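Long-range contacts in adenosine kinase (PDB 3UBO), which binds adenosine and ADP side by side and, as a pfkB-family kinase, probably transfers a phosphate from ATP to adenosine: residues A[71-76]-A[320-325]; A[185-190]-A[212-217]; A[273-278]-A[309-314]; A[280-285]-A[298-303]. All blocks are in the same frame, centred on the assembly; numbering follows the deposited sequence.

Contact 1 (A[71-76]-A[320-325]); sequences ASLGGR and VSLATA
Ser72, in the last turn of helix 62-73, lies against the start of helix 322-336, its CA 4.4 Å from that of Ser321. Along the Ser72 side chain, CB comes first, 3.8 Å from Leu322 N. At the tip, OG reaches the chain just ahead of the helix, 3.5 Å from Ser321 CA, and makes a weak bond of 3.4 Å to Val320 O. Gln99 OE1 is a second, also weak, partner of this hydroxyl, so its proton is not settled on one acceptor.

The firmer link is in the backbone: Ala323 N donates to Ser72 O over 3.1 Å at 160°, approaching from above the carbonyl plane. Leu73 adds an apolar touch through CD2, 3.8 Å from Leu322 CB. Each helix end is finished locally. Gly74 leaves helix 62-73 with positive phi (120°) in a Schellman motif, while Ser321 is the N-cap of helix 322-336, its OG accepting from Thr324 N.

Ser72 O thus lies in the last turn of its helix and Ala323 N in the first turn of helix 322-336; the bond between them joins the two ends largely through main-chain chemistry.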
loop_
_atom_site.group_PDB
_atom_site.type_symbol
_atom_site.label_atom_id
_atom_site.label_comp_id
_atom_site.label_asym_id
_atom_site.label_seq_id
_atom_site.Cartn_x
_atom_site.Cartn_y
_atom_site.Cartn_z
ATOM N N ALA A 71 -8.445 16.137 8.530
ATOM C CA ALA A 71 -7.452 16.806 7.657
ATOM C C ALA A 71 -7.773 16.747 6.134
ATOM O O ALA A 71 -7.695 17.743 5.452
ATOM C CB ALA A 71 -6.032 16.314 7.929
ATOM N N SER A 72 -8.121 15.580 5.603
ATOM C CA SER A 72 -8.460 15.446 4.177
ATOM C C SER A 72 -9.706 16.255 3.812
ATOM O O SER A 72 -9.673 16.982 2.836
ATOM C CB SER A 72 -8.575 13.963 3.735
ATOM O OG SER A 72 -7.550 13.615 2.805
ATOM N N LEU A 73 -10.790 16.106 4.580
ATOM C CA LEU A 73 -11.987 16.904 4.391
ATOM C C LEU A 73 -11.789 18.432 4.398
ATOM O O LEU A 73 -12.643 19.185 3.940
ATOM C CB LEU A 73 -13.050 16.506 5.374
ATOM C CG LEU A 73 -13.544 15.117 5.098
ATOM C CD1 LEU A 73 -14.568 14.683 6.116
ATOM C CD2 LEU A 73 -14.203 15.134 3.698
ATOM N N GLY A 74 -10.636 18.886 4.844
ATOM C CA GLY A 74 -10.377 20.306 4.950
ATOM C C GLY A 74 -10.062 20.804 6.345
ATOM O O GLY A 74 -9.334 21.784 6.464
ATOM N N GLY A 75 -10.564 20.111 7.386
ATOM C CA GLY A 75 -10.368 20.454 8.797
ATOM C C GLY A 75 -8.937 20.462 9.358
ATOM O O GLY A 75 -7.962 20.124 8.655
ATOM N N ARG A 76 -8.812 20.891 10.620
ATOM C CA ARG A 76 -7.528 20.859 11.328
ATOM C C ARG A 76 -7.565 19.812 12.457
ATOM O O ARG A 76 -8.475 19.792 13.326
ATOM C CB ARG A 76 -7.125 22.238 11.933
ATOM C CG ARG A 76 -7.242 23.498 11.005
ATOM C CD ARG A 76 -7.553 24.798 11.848
ATOM N NE ARG A 76 -8.911 24.781 12.459
ATOM C CZ ARG A 76 -9.250 25.440 13.566
ATOM N NH1 ARG A 76 -8.318 26.158 14.209
ATOM N NH2 ARG A 76 -10.492 25.350 14.047
ATOM N N VAL A 320 -5.288 11.279 -1.056
ATOM C CA VAL A 320 -5.324 12.639 -1.588
ATOM C C VAL A 320 -6.498 13.336 -0.887
ATOM O O VAL A 320 -7.502 12.658 -0.494
ATOM C CB VAL A 320 -5.496 12.675 -3.133
ATOM C CG1 VAL A 320 -4.267 12.036 -3.853
ATOM C CG2 VAL A 320 -6.812 12.021 -3.513
ATOM N N SER A 321 -6.342 14.658 -0.694
ATOM C CA SER A 321 -7.388 15.520 -0.137
ATOM C C SER A 321 -8.849 15.176 -0.642
ATOM O O SER A 321 -9.173 15.393 -1.836
ATOM C CB SER A 321 -7.041 16.961 -0.518
ATOM O OG SER A 321 -8.192 17.787 -0.424
ATOM N N LEU A 322 -9.718 14.639 0.220
ATOM C CA LEU A 322 -11.134 14.524 -0.161
ATOM C C LEU A 322 -11.788 15.892 -0.442
ATOM O O LEU A 322 -12.745 16.004 -1.206
ATOM C CB LEU A 322 -11.951 13.892 0.946
ATOM C CG LEU A 322 -11.626 12.449 1.248
ATOM C CD1 LEU A 322 -12.889 11.685 1.828
ATOM C CD2 LEU A 322 -11.133 11.862 -0.079
ATOM N N ALA A 323 -11.324 16.937 0.240
ATOM C CA ALA A 323 -11.843 18.261 -0.095
ATOM C C ALA A 323 -11.750 18.459 -1.641
ATOM O O ALA A 323 -12.797 18.537 -2.326
ATOM C CB ALA A 323 -11.086 19.369 0.699
ATOM N N THR A 324 -10.513 18.489 -2.154
ATOM C CA THR A 324 -10.196 18.693 -3.554
ATOM C C THR A 324 -10.758 17.639 -4.564
ATOM O O THR A 324 -11.163 17.987 -5.665
ATOM C CB THR A 324 -8.666 18.797 -3.728
ATOM O OG1 THR A 324 -8.259 20.120 -3.386
ATOM C CG2 THR A 324 -8.203 18.487 -5.199
ATOM N N ALA A 325 -10.738 16.364 -4.183
ATOM C CA ALA A 325 -11.213 15.296 -5.023
ATOM C C ALA A 325 -12.721 15.340 -5.095
ATOM O O ALA A 325 -13.282 15.274 -6.218
ATOM C CB ALA A 325 -10.736 13.907 -4.538
#

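Contact 2 (A[185-190]-A[212-217]); sequences TAMTLS and DIVFAN. With ADP (adenosine-5'-diphosphate), chain D.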
loop_
_atom_site.group_PDB
_atom_site.type_symbol
_atom_site.label_atom_id
_atom_site.label_comp_id
_atom_site.label_asym_id
_atom_site.label_seq_id
_atom_site.Cartn_x
_atom_site.Cartn_y
_atom_site.Cartn_z
ATOM N N THR A 185 -16.005 15.895 24.004
ATOM C CA THR A 185 -15.270 14.651 23.915
ATOM C C THR A 185 -16.036 13.615 23.107
ATOM O O THR A 185 -17.256 13.472 23.258
ATOM C CB THR A 185 -14.917 14.065 25.320
ATOM O OG1 THR A 185 -16.105 13.581 25.977
ATOM C CG2 THR A 185 -14.209 15.091 26.180
ATOM N N ALA A 186 -15.325 12.858 22.285
ATOM C CA ALA A 186 -16.052 11.858 21.542
ATOM C C ALA A 186 -15.432 10.468 21.547
ATOM O O ALA A 186 -14.222 10.321 21.731
ATOM C CB ALA A 186 -16.320 12.356 20.104
HETATM N N MSE A 187 -16.276 9.462 21.308
HETATM C CA MSE A 187 -15.765 8.118 21.069
HETATM C C MSE A 187 -16.461 7.237 20.025
HETATM O O MSE A 187 -17.662 7.300 19.847
HETATM C CB MSE A 187 -15.743 7.337 22.368
HETATM C CG MSE A 187 -17.038 6.537 22.603
HETATM SE SE MSE A 187 -17.034 5.747 24.443
HETATM C CE MSE A 187 -15.481 4.487 24.314
ATOM N N THR A 188 -15.696 6.349 19.390
ATOM C CA THR A 188 -16.288 5.205 18.665
ATOM C C THR A 188 -16.339 3.942 19.532
ATOM O O THR A 188 -15.413 3.675 20.267
ATOM C CB THR A 188 -15.449 4.841 17.467
ATOM O OG1 THR A 188 -15.551 3.439 17.299
ATOM C CG2 THR A 188 -13.999 5.135 17.724
ATOM N N LEU A 189 -17.384 3.145 19.444
ATOM C CA LEU A 189 -17.371 1.871 20.168
ATOM C C LEU A 189 -16.424 0.804 19.577
ATOM O O LEU A 189 -16.322 -0.325 20.076
ATOM C CB LEU A 189 -18.773 1.297 20.187
ATOM C CG LEU A 189 -19.605 1.783 21.355
ATOM C CD1 LEU A 189 -19.043 3.094 21.769
ATOM C CD2 LEU A 189 -21.046 1.883 20.953
ATOM N N SER A 190 -15.809 1.135 18.446
ATOM C CA SER A 190 -14.778 0.292 17.849
ATOM C C SER A 190 -15.269 -1.013 17.210
ATOM O O SER A 190 -15.209 -1.163 15.967
ATOM C CB SER A 190 -13.732 0.012 18.901
ATOM O OG SER A 190 -13.009 1.212 19.173
ATOM N N ASP A 212 -18.985 12.946 25.755
ATOM C CA ASP A 212 -20.126 13.618 25.188
ATOM C C ASP A 212 -20.793 12.791 24.076
ATOM O O ASP A 212 -21.902 12.258 24.263
ATOM C CB ASP A 212 -19.656 14.981 24.646
ATOM C CG ASP A 212 -19.259 15.903 25.748
ATOM O OD1 ASP A 212 -20.006 15.849 26.759
ATOM O OD2 ASP A 212 -18.230 16.651 25.623
ATOM N N ILE A 213 -20.098 12.704 22.931
ATOM C CA ILE A 213 -20.589 12.092 21.667
ATOM C C ILE A 213 -20.196 10.600 21.441
ATOM O O ILE A 213 -19.031 10.192 21.681
ATOM C CB ILE A 213 -20.089 12.916 20.453
ATOM C CG1 ILE A 213 -20.398 14.408 20.646
ATOM C CG2 ILE A 213 -20.697 12.395 19.169
ATOM C CD1 ILE A 213 -19.448 15.352 19.928
ATOM N N VAL A 214 -21.161 9.794 20.993
ATOM C CA VAL A 214 -20.916 8.366 20.758
ATOM C C VAL A 214 -21.123 7.894 19.302
ATOM O O VAL A 214 -22.280 7.859 18.823
ATOM C CB VAL A 214 -21.790 7.532 21.697
ATOM C CG1 VAL A 214 -21.895 6.091 21.232
ATOM C CG2 VAL A 214 -21.223 7.613 23.072
ATOM N N PHE A 215 -20.046 7.535 18.580
ATOM C CA PHE A 215 -20.203 6.861 17.248
ATOM C C PHE A 215 -20.147 5.344 17.419
ATOM O O PHE A 215 -19.333 4.835 18.227
ATOM C CB PHE A 215 -19.127 7.266 16.239
ATOM C CG PHE A 215 -19.060 8.741 15.962
ATOM C CD1 PHE A 215 -19.520 9.243 14.755
ATOM C CD2 PHE A 215 -18.502 9.634 16.912
ATOM C CE1 PHE A 215 -19.442 10.587 14.474
ATOM C CE2 PHE A 215 -18.440 10.999 16.647
ATOM C CZ PHE A 215 -18.937 11.471 15.405
ATOM N N ALA A 216 -21.005 4.644 16.687
ATOM C CA ALA A 216 -21.117 3.195 16.726
ATOM C C ALA A 216 -21.774 2.609 15.427
ATOM O O ALA A 216 -22.437 3.339 14.639
ATOM C CB ALA A 216 -21.906 2.789 17.935
ATOM N N ASN A 217 -21.608 1.307 15.174
ATOM C CA ASN A 217 -22.385 0.723 14.083
ATOM C C ASN A 217 -23.552 -0.002 14.754
ATOM O O ASN A 217 -23.622 -0.040 15.979
ATOM C CB ASN A 217 -21.531 -0.144 13.124
ATOM C CG ASN A 217 -20.849 -1.322 13.830
ATOM O OD1 ASN A 217 -21.429 -1.950 14.716
ATOM N ND2 ASN A 217 -19.623 -1.639 13.413
HETATM P PB ADP D . -18.559 -0.346 10.242
HETATM O O1B ADP D . -18.414 -1.877 10.866
HETATM O O2B ADP D . -18.357 0.928 11.314
HETATM O O3B ADP D . -17.619 -0.147 9.108
HETATM P PA ADP D . -21.226 0.164 8.756
HETATM O O1A ADP D . -21.942 -1.208 8.191
HETATM O O2A ADP D . -22.206 0.961 9.493
HETATM O O3A ADP D . -20.149 -0.616 9.797
HETATM O "O5'" ADP D . -20.553 1.174 7.594
HETATM C "C5'" ADP D . -19.979 2.416 7.984
HETATM C "C4'" ADP D . -20.258 3.555 6.950
HETATM O "O4'" ADP D . -19.588 3.472 5.605
HETATM C "C3'" ADP D . -21.796 3.800 6.501
HETATM O "O3'" ADP D . -22.722 4.358 7.415
HETATM C "C2'" ADP D . -21.726 4.289 5.060
HETATM O "O2'" ADP D . -21.691 5.692 4.756
HETATM C "C1'" ADP D . -20.591 3.432 4.576
HETATM N N9 ADP D . -21.000 2.060 4.145
HETATM C C8 ADP D . -20.871 0.868 4.824
HETATM N N7 ADP D . -21.405 -0.219 4.012
HETATM C C5 ADP D . -21.896 0.353 2.803
HETATM C C6 ADP D . -22.517 -0.243 1.604
HETATM N N6 ADP D . -22.696 -1.705 1.517
HETATM N N1 ADP D . -22.862 0.560 0.561
HETATM C C2 ADP D . -22.630 1.945 0.605
HETATM N N3 ADP D . -22.039 2.549 1.775
HETATM C C4 ADP D . -21.664 1.742 2.845
#
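Thr185 holds OG1 between its backbone N and carbonyl carbon (chi1 70°), while Asp212 turns CG anti to its own carbonyl carbon (chi1 -68°), and the two side chains cross at about a right angle. The outcome is a reciprocal pairing at the start of both strands. Thr185 N donates to Asp212 OD2 over 2.9 Å, meeting it on the anti side of the carboxylate, and Asp212 N donates to Thr185 OG1 over 3.0 Å. The same hydroxyl is bonded to Thr210 O, and OD2 has a second partner in His179 NE2, so both polar ends are gripped twice.

Beyond this point the backbones run side by side; the axes of the short segments 185-188 and 213-217 approach to 4.7 Å, 12° from parallel. Ile213 N bonds to Thr185 O, Met187 N to Ile213 O, Phe215 N to Met187 O and Leu189 N to Phe215 O, the alternation expected of a parallel ladder. Ala186, Thr188, Ile213 and Phe215 project to one face, where Ala186 CB lies 3.8 Å from Ile213 CB and 4.3 Å from Phe215 CE2, at the ring edge. Helix 278-290 covers this face, Phe286 meeting the Phe215 ring edge-to-face. On the other face selenomethionine Met187 and Val214 meet through CG and CG2, under helix 199-207.

Past the ladder, Asn217 N-caps the following helix and its ND2 makes a weak bond of 2.8 Å to O1B of the ADP beta-phosphate. Adjacent parallel strands joined through helices, with a ligand-binding residue at a C-terminal strand end, are characteristic of the Rossmann-like alpha/beta core of pfkB-family kinases.

Contact 3 (A[273-278]-A[309-314]); sequences VDTTGA and IVIGQI. With ADP (adenosine-5'-diphosphate), chain D.
The contact borders both ligand pockets: Ala278 and Ile311 line the ADP pocket, and Thr276 and Gly277 touch the bound adenosine. On the nucleotide side, Ile311 CD1 lies against the purine, 3.4 Å from ADP C8, and Ala278 CB approaches the ribose, 3.4 Å from O4'. Ile311 CG1 stands anti to its carbonyl carbon (chi1 -66°) and packs 4.1 Å from Ala278 CB, so both residues present carbon to the nucleotide.

The backbones meet at Ile311. Its carbonyl oxygen, Ile311 O, takes two amides in succession: Asp274 N at 3.1 Å and 166°, tilted from the carbonyl plane, and Val273 N in a weaker, more bent bond. In return, Ile311 CA directs its hydrogen at Asp274 O. Val273 fits over residues 312-314, with CG2 3.9 Å from Gly312 CA and CG1 near Ile314 N.

Residues 274-278 open the DTTGAGD signature of the pfkB family, whose GAGD part precedes and begins helix 278-290 and in relatives forms an anion hole for the transferred phosphate. An Asx turn helps to shape it: Asp274 OD1 accepts from Thr276 OG1 on the syn side at 2.9 Å and from Thr276 N above the carboxylate plane. A type II turn from Thr275 to Ala278 follows, closed by Ala278 N donating to Thr275 O, with Gly277 at the N-cap. Val310 CG1 rests under this turn, 3.6 Å from Gly277 O, while the other carboxylate oxygen, Asp274 OD2, accepts from Gly315 N.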
loop_
_atom_site.group_PDB
_atom_site.type_symbol
_atom_site.label_atom_id
_atom_site.label_comp_id
_atom_site.label_asym_id
_atom_site.label_seq_id
_atom_site.Cartn_x
_atom_site.Cartn_y
_atom_site.Cartn_z
ATOM N N VAL A 273 -15.325 -2.761 -2.322
ATOM C CA VAL A 273 -13.999 -3.318 -2.452
ATOM C C VAL A 273 -13.452 -3.767 -1.082
ATOM O O VAL A 273 -13.194 -4.966 -0.846
ATOM C CB VAL A 273 -13.013 -2.331 -3.099
ATOM C CG1 VAL A 273 -11.598 -2.973 -3.143
ATOM C CG2 VAL A 273 -13.515 -1.843 -4.470
ATOM N N ASP A 274 -13.274 -2.807 -0.170
ATOM C CA ASP A 274 -12.737 -3.073 1.158
ATOM C C ASP A 274 -13.453 -2.149 2.129
ATOM O O ASP A 274 -13.257 -0.952 2.122
ATOM C CB ASP A 274 -11.211 -2.867 1.160
ATOM C CG ASP A 274 -10.578 -3.049 2.543
ATOM O OD1 ASP A 274 -11.161 -3.731 3.427
ATOM O OD2 ASP A 274 -9.468 -2.449 2.769
ATOM N N THR A 275 -14.292 -2.742 2.951
ATOM C CA THR A 275 -14.937 -2.070 4.069
ATOM C C THR A 275 -14.007 -1.450 5.155
ATOM O O THR A 275 -14.359 -0.494 5.838
ATOM C CB THR A 275 -15.924 -3.047 4.683
ATOM O OG1 THR A 275 -17.152 -2.770 4.089
ATOM C CG2 THR A 275 -16.099 -2.883 6.126
ATOM N N THR A 276 -12.827 -1.996 5.331
ATOM C CA THR A 276 -11.862 -1.417 6.234
ATOM C C THR A 276 -11.838 0.110 6.160
ATOM O O THR A 276 -11.701 0.694 5.066
ATOM C CB THR A 276 -10.462 -1.999 5.915
ATOM O OG1 THR A 276 -10.488 -3.374 6.274
ATOM C CG2 THR A 276 -9.357 -1.281 6.648
ATOM N N GLY A 277 -12.029 0.748 7.301
ATOM C CA GLY A 277 -11.914 2.182 7.415
ATOM C C GLY A 277 -13.168 3.003 7.299
ATOM O O GLY A 277 -13.103 4.204 7.372
ATOM N N ALA A 278 -14.303 2.358 7.111
ATOM C CA ALA A 278 -15.544 3.050 6.861
ATOM C C ALA A 278 -16.004 3.842 8.066
ATOM O O ALA A 278 -15.963 5.042 8.063
ATOM C CB ALA A 278 -16.581 2.081 6.456
ATOM N N ILE A 309 -16.409 6.713 -0.193
ATOM C CA ILE A 309 -15.179 6.846 -0.961
ATOM C C ILE A 309 -14.079 5.865 -0.526
ATOM O O ILE A 309 -13.309 5.379 -1.365
ATOM C CB ILE A 309 -14.604 8.273 -0.895
ATOM C CG1 ILE A 309 -15.527 9.230 -1.674
ATOM C CG2 ILE A 309 -13.100 8.303 -1.366
ATOM C CD1 ILE A 309 -15.079 10.712 -1.710
ATOM N N VAL A 310 -14.021 5.543 0.760
ATOM C CA VAL A 310 -12.868 4.782 1.277
ATOM C C VAL A 310 -13.050 3.254 1.097
ATOM O O VAL A 310 -12.065 2.496 1.094
ATOM C CB VAL A 310 -12.504 5.129 2.735
ATOM C CG1 VAL A 310 -13.302 4.273 3.742
ATOM C CG2 VAL A 310 -11.022 4.919 2.946
ATOM N N ILE A 311 -14.322 2.873 0.968
ATOM C CA ILE A 311 -14.784 1.521 0.710
ATOM C C ILE A 311 -14.522 1.118 -0.770
ATOM O O ILE A 311 -14.482 -0.055 -1.103
ATOM C CB ILE A 311 -16.324 1.413 0.934
ATOM C CG1 ILE A 311 -16.746 1.612 2.399
ATOM C CG2 ILE A 311 -16.881 0.061 0.411
ATOM C CD1 ILE A 311 -18.243 1.123 2.633
ATOM N N GLY A 312 -14.355 2.090 -1.652
ATOM C CA GLY A 312 -13.871 1.759 -2.978
ATOM C C GLY A 312 -12.343 1.602 -3.010
ATOM O O GLY A 312 -11.707 2.043 -3.960
ATOM N N GLN A 313 -11.717 0.989 -2.000
ATOM C CA GLN A 313 -10.251 1.066 -1.955
ATOM C C GLN A 313 -9.678 -0.015 -1.069
ATOM O O GLN A 313 -10.177 -0.256 0.035
ATOM C CB GLN A 313 -9.855 2.390 -1.304
ATOM C CG GLN A 313 -8.646 3.062 -1.832
ATOM C CD GLN A 313 -8.299 4.233 -0.929
ATOM O OE1 GLN A 313 -8.342 4.076 0.290
ATOM N NE2 GLN A 313 -7.924 5.394 -1.510
ATOM N N ILE A 314 -8.611 -0.657 -1.522
ATOM C CA ILE A 314 -7.857 -1.532 -0.618
ATOM C C ILE A 314 -7.188 -0.472 0.137
ATOM O O ILE A 314 -6.542 0.361 -0.484
ATOM C CB ILE A 314 -6.806 -2.413 -1.366
ATOM C CG1 ILE A 314 -7.442 -3.749 -1.745
ATOM C CG2 ILE A 314 -5.584 -2.649 -0.521
ATOM C CD1 ILE A 314 -8.079 -4.422 -0.586
HETATM P PB ADP D . -18.559 -0.346 10.242
HETATM O O1B ADP D . -18.414 -1.877 10.866
HETATM O O2B ADP D . -18.357 0.928 11.314
HETATM O O3B ADP D . -17.619 -0.147 9.108
HETATM P PA ADP D . -21.226 0.164 8.756
HETATM O O1A ADP D . -21.942 -1.208 8.191
HETATM O O2A ADP D . -22.206 0.961 9.493
HETATM O O3A ADP D . -20.149 -0.616 9.797
HETATM O "O5'" ADP D . -20.553 1.174 7.594
HETATM C "C5'" ADP D . -19.979 2.416 7.984
HETATM C "C4'" ADP D . -20.258 3.555 6.950
HETATM O "O4'" ADP D . -19.588 3.472 5.605
HETATM C "C3'" ADP D . -21.796 3.800 6.501
HETATM O "O3'" ADP D . -22.722 4.358 7.415
HETATM C "C2'" ADP D . -21.726 4.289 5.060
HETATM O "O2'" ADP D . -21.691 5.692 4.756
HETATM C "C1'" ADP D . -20.591 3.432 4.576
HETATM N N9 ADP D . -21.000 2.060 4.145
HETATM C C8 ADP D . -20.871 0.868 4.824
HETATM N N7 ADP D . -21.405 -0.219 4.012
HETATM C C5 ADP D . -21.896 0.353 2.803
HETATM C C6 ADP D . -22.517 -0.243 1.604
HETATM N N6 ADP D . -22.696 -1.705 1.517
HETATM N N1 ADP D . -22.862 0.560 0.561
HETATM C C2 ADP D . -22.630 1.945 0.605
HETATM N N3 ADP D . -22.039 2.549 1.775
HETATM C C4 ADP D . -21.664 1.742 2.845
#

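Contact 4 (A[280-285]-A[298-303]); sequences DLYAAG and ECSKLG. With ADN (adenosine), chain C.
Tyr282 lays its ring against Gly303 where helices 278-290 and 296-311 pack as a helical hairpin, consecutive in the chain and closer to antiparallel than parallel. The short helical segments cross at 141° with their axes 7.4 Å apart, a close approach that goes with glycine on both sides, Gly285 and Gly303.

In the first shell, Gly303 CA sits over one face of the phenol ring, 3.8 Å from the centroid and 27° off the normal, offset toward the rim: a CH-pi contact. With CG anti to the backbone N (chi1 176°), the ring extends along the neighbouring helix, and its OH comes to lie 3.8 Å from Ser300 CA. The backbones touch directly as well. Gly303 CA points its hydrogen at Tyr282 O, and Tyr282 CA does the same to Gly303 O over 3.5 Å. One turn on from Tyr282, Gly285 O meets Leu302 CB at 3.5 Å. No hydrogen bond joins the segments, so backbone CH groups and the ring carry the interface.

Further out, Asn304 packs on Tyr282, which also borders the ADP pocket, and Phe288 lies against Leu302. Toward the N-terminus of helix 278-290, Asp280 faces adenosine instead. Ser62 OG is bonded to its OD1 and Asn65 ND2 to its OD2, a pair that fixes the carboxylate with OD2 3.3 Å from adenosine O5'.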
loop_
_atom_site.group_PDB
_atom_site.type_symbol
_atom_site.label_atom_id
_atom_site.label_comp_id
_atom_site.label_asym_id
_atom_site.label_seq_id
_atom_site.Cartn_x
_atom_site.Cartn_y
_atom_site.Cartn_z
ATOM N N ASP A 280 -14.654 4.748 10.382
ATOM C CA ASP A 280 -13.654 5.702 10.777
ATOM C C ASP A 280 -13.791 6.945 9.958
ATOM O O ASP A 280 -13.523 8.020 10.416
ATOM C CB ASP A 280 -12.247 5.161 10.570
ATOM C CG ASP A 280 -11.991 3.916 11.321
ATOM O OD1 ASP A 280 -12.770 3.597 12.216
ATOM O OD2 ASP A 280 -11.009 3.247 11.005
ATOM N N LEU A 281 -14.181 6.796 8.715
ATOM C CA LEU A 281 -14.248 7.948 7.857
ATOM C C LEU A 281 -15.634 8.524 7.829
ATOM O O LEU A 281 -15.847 9.616 7.369
ATOM C CB LEU A 281 -13.741 7.601 6.476
ATOM C CG LEU A 281 -12.317 8.087 6.369
ATOM C CD1 LEU A 281 -11.338 6.988 6.344
ATOM C CD2 LEU A 281 -12.138 8.993 5.230
ATOM N N TYR A 282 -16.580 7.775 8.351
ATOM C CA TYR A 282 -17.885 8.314 8.552
ATOM C C TYR A 282 -17.842 9.379 9.641
ATOM O O TYR A 282 -18.424 10.443 9.531
ATOM C CB TYR A 282 -18.829 7.229 8.967
ATOM C CG TYR A 282 -20.178 7.777 9.278
ATOM C CD1 TYR A 282 -20.484 8.235 10.532
ATOM C CD2 TYR A 282 -21.138 7.865 8.305
ATOM C CE1 TYR A 282 -21.706 8.730 10.800
ATOM C CE2 TYR A 282 -22.345 8.357 8.567
ATOM C CZ TYR A 282 -22.632 8.790 9.808
ATOM O OH TYR A 282 -23.871 9.289 10.047
ATOM N N ALA A 283 -17.128 9.071 10.697
ATOM C CA ALA A 283 -16.984 9.958 11.796
ATOM C C ALA A 283 -16.086 11.101 11.434
ATOM O O ALA A 283 -16.204 12.158 11.980
ATOM C CB ALA A 283 -16.417 9.215 12.939
ATOM N N ALA A 284 -15.160 10.883 10.529
ATOM C CA ALA A 284 -14.253 11.940 10.171
ATOM C C ALA A 284 -15.013 13.021 9.467
ATOM O O ALA A 284 -14.801 14.184 9.702
ATOM C CB ALA A 284 -13.186 11.431 9.288
ATOM N N GLY A 285 -15.899 12.625 8.581
ATOM C CA GLY A 285 -16.659 13.584 7.832
ATOM C C GLY A 285 -17.643 14.243 8.747
ATOM O O GLY A 285 -17.818 15.444 8.733
ATOM N N GLU A 298 -26.592 17.735 7.523
ATOM C CA GLU A 298 -25.456 17.896 6.629
ATOM C C GLU A 298 -24.227 17.209 7.228
ATOM O O GLU A 298 -23.161 17.067 6.601
ATOM C CB GLU A 298 -25.177 19.372 6.433
ATOM C CG GLU A 298 -24.635 19.775 5.041
ATOM C CD GLU A 298 -24.204 21.263 5.041
ATOM O OE1 GLU A 298 -24.806 22.055 5.855
ATOM O OE2 GLU A 298 -23.257 21.635 4.269
ATOM N N CYS A 299 -24.376 16.796 8.475
ATOM C CA CYS A 299 -23.313 16.066 9.152
ATOM C C CYS A 299 -23.423 14.612 8.679
ATOM O O CYS A 299 -22.459 14.094 8.108
ATOM C CB CYS A 299 -23.342 16.220 10.705
ATOM S SG CYS A 299 -22.297 17.556 11.435
ATOM N N SER A 300 -24.574 13.957 8.869
ATOM C CA SER A 300 -24.659 12.586 8.438
ATOM C C SER A 300 -24.187 12.535 6.988
ATOM O O SER A 300 -23.598 11.559 6.553
ATOM C CB SER A 300 -26.075 12.064 8.528
ATOM O OG SER A 300 -26.537 12.076 9.834
ATOM N N LYS A 301 -24.434 13.591 6.231
ATOM C CA LYS A 301 -24.168 13.514 4.787
ATOM C C LYS A 301 -22.665 13.431 4.625
ATOM O O LYS A 301 -22.152 12.582 3.899
ATOM C CB LYS A 301 -24.784 14.683 3.963
ATOM C CG LYS A 301 -26.273 14.508 3.633
ATOM C CD LYS A 301 -26.821 15.724 2.876
ATOM C CE LYS A 301 -28.380 15.835 2.903
ATOM N NZ LYS A 301 -29.268 15.011 1.904
ATOM N N LEU A 302 -21.956 14.298 5.343
ATOM C CA LEU A 302 -20.508 14.323 5.218
ATOM C C LEU A 302 -19.965 12.962 5.665
ATOM O O LEU A 302 -18.964 12.483 5.141
ATOM C CB LEU A 302 -19.928 15.474 5.999
ATOM C CG LEU A 302 -19.961 16.712 5.130
ATOM C CD1 LEU A 302 -19.807 17.933 5.989
ATOM C CD2 LEU A 302 -18.883 16.637 4.028
ATOM N N GLY A 303 -20.705 12.327 6.575
ATOM C CA GLY A 303 -20.408 10.989 7.026
ATOM C C GLY A 303 -20.365 9.979 5.902
ATOM O O GLY A 303 -19.286 9.440 5.581
HETATM O "O5'" ADN C . -11.814 0.070 11.420
HETATM C "C5'" ADN C . -10.716 0.349 10.473
HETATM C "C4'" ADN C . -9.285 0.291 11.110
HETATM O "O4'" ADN C . -9.239 -0.446 12.337
HETATM C "C3'" ADN C . -7.905 -0.125 10.379
HETATM O "O3'" ADN C . -7.206 0.678 9.458
HETATM C "C2'" ADN C . -7.019 -0.602 11.578
HETATM O "O2'" ADN C . -5.698 -0.027 11.658
HETATM C "C1'" ADN C . -7.914 -0.333 12.722
HETATM N N9 ADN C . -7.691 -1.306 13.833
HETATM C C8 ADN C . -7.716 -2.730 13.868
HETATM N N7 ADN C . -7.583 -3.180 15.209
HETATM C C5 ADN C . -7.487 -2.021 16.001
HETATM C C6 ADN C . -7.316 -1.828 17.400
HETATM N N6 ADN C . -7.248 -2.934 18.317
HETATM N N1 ADN C . -7.253 -0.474 17.892
HETATM C C2 ADN C . -7.356 0.633 16.988
HETATM N N3 ADN C . -7.528 0.486 15.590
HETATM C C4 ADN C . -7.568 -0.853 15.132
#

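Contacts 2, 3 and 4 are buried, whereas contact 1 is only partly so, with exposed residues around its helix ends. Contact 2 is a backbone ladder within the central parallel sheet; contact 4 has no hydrogen bond between its segments; contact 1 joins two helix ends and contact 3 joins Ile311 to a loop, each with one firm amide-carbonyl bond. Helix 296-311 serves both contact 3 and contact 4, which meet where Val310 packs on Leu281. Contact 4 also borders contact 2, through Ala283 against Phe215, and contact 1, through Gly285 beside Leu73. Contacts 2, 3 and 4 all contribute to the ADP pocket: Asn217 at the phosphates, Ile311 at the base, Ala278 at the ribose, with Tyr282 also bordering it.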